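Local coordinates for protein endoglucanase (Clostridium thermocellum, PDB 2E4T) that hydrolyses internal beta-1,4-glucosidic linkages of cellulose, and probably xyloglucan, as the family 44 catalytic module of a larger multidomain cellulase, at residues A[225-238]-A[274-286]. Residues are numbered along the deposited sequence; the frame is centred on the assembly and turned at random. Where two conformers were deposited one is given.
Sequences AEIFGPALYGFAAY and KRLLDVLDVHWYP
Ile227 O is gripped by two consecutive amides, Asp278 N at 2.9 Å in the carbonyl plane and Val279 N at 3.0 Å, tilted from it. Asp278 OD2 accepts from Ile227 N at 2.9 Å in a nearly straight bond (170°), on its anti side and 22° out of the carboxylate plane. Asp278 CG, anti to its own carbonyl carbon (chi1 -64°), turns the carboxylate to the start of strand 226-232; Lys219 forms a salt bridge with the same oxygen. Gly229 N to Val279 O and Asp281 N to Gly229 O continue the parallel pairing. Val279 CG2 sits 3.7 Å from the Phe228 ring centroid in a CH-pi contact, while Asp281 OD2 lies at the ring edge. A beta bulge follows the cis peptide before Pro230: Asp281 O receives weak bonds from Ala231 N and Leu232 N, and pairing resumes one residue out of step with His283 N to Leu232 O at 2.7 Å. Gly234 stands at the N-cap of the helix that brings Tyr238 against Val282 and Trp284, on the face that carries Leu232. The Tyr238 hydroxyl donates to His283 O at 2.7 Å from above the carbonyl plane; Val282 CG1 lies over one face of its ring (CH-pi) and Phe235 CA over the other, both displaced toward the rim. The strands, neighbours in the parallel sheet, form a beta-alpha-beta crossover of the TIM-like barrel through helix 257-272; strand 180-183 borders 226-232, strand 354-360 borders 279-284, where Thr358 OG1 hydrogen-bonds to Asp281 OD1, and helix 204-221 packs against Ile227 and Leu276.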
# COMPACT_ATOMS: atom_id res chain seq x y z
N ALA A 225 5.43 -18.10 -1.23
CA ALA A 225 4.70 -16.88 -1.63
C ALA A 225 3.83 -16.40 -0.48
O ALA A 225 3.24 -17.21 0.25
CB ALA A 225 3.85 -17.19 -2.86
N GLU A 226 3.72 -15.08 -0.37
CA GLU A 226 2.89 -14.47 0.67
C GLU A 226 1.51 -14.17 0.12
O GLU A 226 1.40 -13.59 -0.98
CB GLU A 226 3.56 -13.19 1.18
CG GLU A 226 4.76 -13.52 2.02
CD GLU A 226 5.51 -12.31 2.56
OE1 GLU A 226 5.70 -11.32 1.82
OE2 GLU A 226 5.90 -12.34 3.72
N ILE A 227 0.49 -14.54 0.90
CA ILE A 227 -0.90 -14.26 0.53
C ILE A 227 -1.39 -13.05 1.29
O ILE A 227 -1.30 -12.96 2.53
CB ILE A 227 -1.77 -15.52 0.84
CG1 ILE A 227 -1.45 -16.64 -0.14
CG2 ILE A 227 -3.25 -15.15 0.85
CD1 ILE A 227 -2.05 -16.37 -1.59
N PHE A 228 -1.95 -12.10 0.50
CA PHE A 228 -2.49 -10.84 0.98
C PHE A 228 -4.02 -10.86 0.84
O PHE A 228 -4.53 -11.23 -0.23
CB PHE A 228 -1.99 -9.67 0.08
CG PHE A 228 -0.54 -9.29 0.22
CD1 PHE A 228 0.48 -10.20 -0.03
CD2 PHE A 228 -0.20 -7.99 0.58
CE1 PHE A 228 1.82 -9.82 0.07
CE2 PHE A 228 1.13 -7.60 0.66
CZ PHE A 228 2.15 -8.54 0.41
N GLY A 229 -4.72 -10.39 1.87
CA GLY A 229 -6.14 -10.19 1.74
C GLY A 229 -6.64 -9.45 2.96
O GLY A 229 -5.93 -9.35 3.97
N PRO A 230 -7.87 -8.90 2.89
CA PRO A 230 -8.82 -9.05 1.79
C PRO A 230 -8.84 -7.93 0.75
O PRO A 230 -9.72 -7.92 -0.10
CB PRO A 230 -10.22 -9.20 2.51
CG PRO A 230 -9.96 -8.89 3.98
CD PRO A 230 -8.52 -8.30 4.06
N ALA A 231 -7.89 -6.97 0.86
CA ALA A 231 -7.86 -5.83 -0.09
C ALA A 231 -9.16 -5.02 0.03
O ALA A 231 -9.77 -4.60 -0.96
CB ALA A 231 -7.56 -6.25 -1.51
N LEU A 232 -9.57 -4.77 1.29
CA LEU A 232 -10.83 -4.08 1.56
C LEU A 232 -10.78 -2.62 1.14
O LEU A 232 -9.75 -1.92 1.35
CB LEU A 232 -11.17 -4.19 3.05
CG LEU A 232 -11.35 -5.59 3.58
CD1 LEU A 232 -11.61 -5.53 5.09
CD2 LEU A 232 -12.49 -6.33 2.88
N TYR A 233 -11.90 -2.11 0.62
CA TYR A 233 -11.84 -0.81 -0.03
C TYR A 233 -11.71 0.36 0.97
O TYR A 233 -11.22 1.45 0.60
CB TYR A 233 -13.08 -0.56 -0.93
CG TYR A 233 -14.30 -0.05 -0.21
CD1 TYR A 233 -14.52 1.31 -0.08
CD2 TYR A 233 -15.23 -0.92 0.31
CE1 TYR A 233 -15.65 1.83 0.58
CE2 TYR A 233 -16.36 -0.43 0.98
CZ TYR A 233 -16.56 0.93 1.09
OH TYR A 233 -17.66 1.48 1.72
N GLY A 234 -12.23 0.18 2.18
CA GLY A 234 -12.32 1.31 3.10
C GLY A 234 -13.07 0.87 4.34
O GLY A 234 -13.47 -0.30 4.48
N PHE A 235 -13.25 1.84 5.25
CA PHE A 235 -13.64 1.52 6.61
C PHE A 235 -14.94 0.70 6.70
O PHE A 235 -15.01 -0.21 7.54
CB PHE A 235 -13.75 2.82 7.44
CG PHE A 235 -13.92 2.51 8.88
CD1 PHE A 235 -12.80 2.37 9.70
CD2 PHE A 235 -15.20 2.26 9.43
CE1 PHE A 235 -12.93 2.01 11.03
CE2 PHE A 235 -15.31 1.84 10.76
CZ PHE A 235 -14.17 1.73 11.52
N ALA A 236 -15.97 1.04 5.93
CA ALA A 236 -17.21 0.26 6.08
C ALA A 236 -17.02 -1.23 5.75
O ALA A 236 -17.71 -2.08 6.30
CB ALA A 236 -18.35 0.85 5.24
N ALA A 237 -16.09 -1.54 4.85
CA ALA A 237 -15.74 -2.93 4.62
C ALA A 237 -14.95 -3.53 5.78
O ALA A 237 -15.15 -4.70 6.15
CB ALA A 237 -14.99 -3.10 3.30
N TYR A 238 -14.03 -2.73 6.37
CA TYR A 238 -13.33 -3.20 7.58
C TYR A 238 -14.35 -3.57 8.66
O TYR A 238 -14.15 -4.53 9.43
CB TYR A 238 -12.43 -2.12 8.21
CG TYR A 238 -11.32 -1.50 7.40
CD1 TYR A 238 -11.15 -1.62 6.02
CD2 TYR A 238 -10.44 -0.63 8.09
CE1 TYR A 238 -10.20 -0.87 5.35
CE2 TYR A 238 -9.47 0.09 7.43
CZ TYR A 238 -9.34 0.00 6.06
OH TYR A 238 -8.41 0.78 5.44
N LYS A 274 -0.53 -24.94 8.17
CA LYS A 274 0.42 -23.93 7.72
C LYS A 274 -0.31 -22.60 7.60
O LYS A 274 -1.53 -22.56 7.46
CB LYS A 274 1.05 -24.25 6.38
CG LYS A 274 0.13 -24.27 5.26
CD LYS A 274 0.94 -24.98 4.19
CE LYS A 274 0.09 -25.02 2.99
NZ LYS A 274 0.56 -26.04 1.96
N ARG A 275 0.47 -21.51 7.62
CA ARG A 275 -0.10 -20.19 7.54
C ARG A 275 -0.72 -19.97 6.16
O ARG A 275 -0.04 -20.10 5.13
CB ARG A 275 1.00 -19.17 7.80
CG ARG A 275 0.55 -17.72 7.56
CD ARG A 275 1.65 -16.72 8.03
NE ARG A 275 1.73 -16.63 9.49
CZ ARG A 275 0.98 -15.81 10.23
NH1 ARG A 275 0.00 -15.06 9.67
NH2 ARG A 275 1.23 -15.72 11.54
N LEU A 276 -1.99 -19.53 6.14
CA LEU A 276 -2.68 -19.29 4.87
C LEU A 276 -2.92 -17.81 4.62
O LEU A 276 -3.29 -17.43 3.49
CB LEU A 276 -4.04 -20.03 4.83
CG LEU A 276 -3.88 -21.55 4.88
CD1 LEU A 276 -5.27 -22.18 4.90
CD2 LEU A 276 -3.10 -22.10 3.70
N LEU A 277 -2.77 -16.94 5.63
CA LEU A 277 -2.84 -15.50 5.43
C LEU A 277 -1.50 -14.94 5.93
O LEU A 277 -1.19 -15.09 7.11
CB LEU A 277 -3.95 -14.87 6.26
CG LEU A 277 -4.06 -13.35 6.17
CD1 LEU A 277 -4.47 -12.88 4.76
CD2 LEU A 277 -4.95 -12.80 7.23
N ASP A 278 -0.74 -14.31 5.02
CA ASP A 278 0.52 -13.71 5.43
C ASP A 278 0.37 -12.23 5.78
O ASP A 278 1.08 -11.74 6.70
CB ASP A 278 1.57 -13.89 4.35
CG ASP A 278 1.88 -15.36 4.16
OD1 ASP A 278 2.67 -15.89 4.98
OD2 ASP A 278 1.31 -15.97 3.23
N VAL A 279 -0.49 -11.53 5.06
CA VAL A 279 -0.55 -10.08 5.15
C VAL A 279 -2.02 -9.64 5.11
O VAL A 279 -2.73 -9.92 4.14
CB VAL A 279 0.22 -9.39 4.01
CG1 VAL A 279 0.32 -7.91 4.30
CG2 VAL A 279 1.60 -10.00 3.81
N LEU A 280 -2.46 -8.98 6.18
CA LEU A 280 -3.75 -8.29 6.21
C LEU A 280 -3.60 -7.03 5.35
O LEU A 280 -2.72 -6.22 5.60
CB LEU A 280 -4.10 -7.93 7.66
CG LEU A 280 -5.43 -7.21 7.82
CD1 LEU A 280 -6.60 -8.16 7.53
CD2 LEU A 280 -5.57 -6.65 9.24
N ASP A 281 -4.47 -6.92 4.34
CA ASP A 281 -4.31 -5.94 3.24
C ASP A 281 -5.56 -5.10 3.16
O ASP A 281 -6.68 -5.65 2.98
CB ASP A 281 -4.18 -6.83 1.94
CG ASP A 281 -4.15 -6.06 0.66
OD1 ASP A 281 -4.61 -4.89 0.64
OD2 ASP A 281 -3.63 -6.65 -0.33
N VAL A 282 -5.41 -3.79 3.34
CA VAL A 282 -6.54 -2.89 3.26
C VAL A 282 -6.16 -1.67 2.39
O VAL A 282 -4.98 -1.35 2.18
CB VAL A 282 -7.03 -2.40 4.64
CG1 VAL A 282 -7.53 -3.57 5.49
CG2 VAL A 282 -5.91 -1.62 5.38
N HIS A 283 -7.22 -1.00 1.91
CA HIS A 283 -7.10 0.27 1.20
C HIS A 283 -7.59 1.36 2.14
O HIS A 283 -8.61 1.21 2.82
CB HIS A 283 -7.96 0.27 -0.06
CG HIS A 283 -7.57 -0.80 -1.01
ND1 HIS A 283 -6.48 -1.62 -0.98
CD2 HIS A 283 -8.28 -1.18 -2.13
CE1 HIS A 283 -6.53 -2.44 -2.07
NE2 HIS A 283 -7.63 -2.18 -2.76
N TRP A 284 -6.85 2.50 2.16
CA TRP A 284 -7.17 3.59 3.06
C TRP A 284 -7.04 4.91 2.29
O TRP A 284 -5.95 5.46 2.13
CB TRP A 284 -6.23 3.61 4.31
CG TRP A 284 -6.47 4.70 5.26
CD1 TRP A 284 -5.76 5.87 5.38
CD2 TRP A 284 -7.50 4.76 6.30
NE1 TRP A 284 -6.26 6.63 6.45
CE2 TRP A 284 -7.31 5.96 7.03
CE3 TRP A 284 -8.51 3.90 6.71
CZ2 TRP A 284 -8.12 6.31 8.13
CZ3 TRP A 284 -9.31 4.26 7.82
CH2 TRP A 284 -9.08 5.47 8.49
N TYR A 285 -8.19 5.38 1.79
CA TYR A 285 -8.28 6.72 1.22
C TYR A 285 -8.85 7.57 2.31
O TYR A 285 -9.99 7.36 2.74
CB TYR A 285 -9.16 6.73 -0.03
CG TYR A 285 -8.51 5.99 -1.18
CD1 TYR A 285 -7.57 6.61 -1.98
CD2 TYR A 285 -8.85 4.67 -1.48
CE1 TYR A 285 -6.99 5.93 -3.05
CE2 TYR A 285 -8.30 3.99 -2.53
CZ TYR A 285 -7.37 4.63 -3.36
OH TYR A 285 -6.85 4.06 -4.47
N PRO A 286 -8.08 8.55 2.85
CA PRO A 286 -8.56 9.32 3.99
C PRO A 286 -9.92 9.94 3.70
O PRO A 286 -10.11 10.53 2.62
CB PRO A 286 -7.47 10.40 4.17
CG PRO A 286 -6.30 9.74 3.64
CD PRO A 286 -6.70 8.90 2.47
O HOH W 1 -10.76 3.98 1.83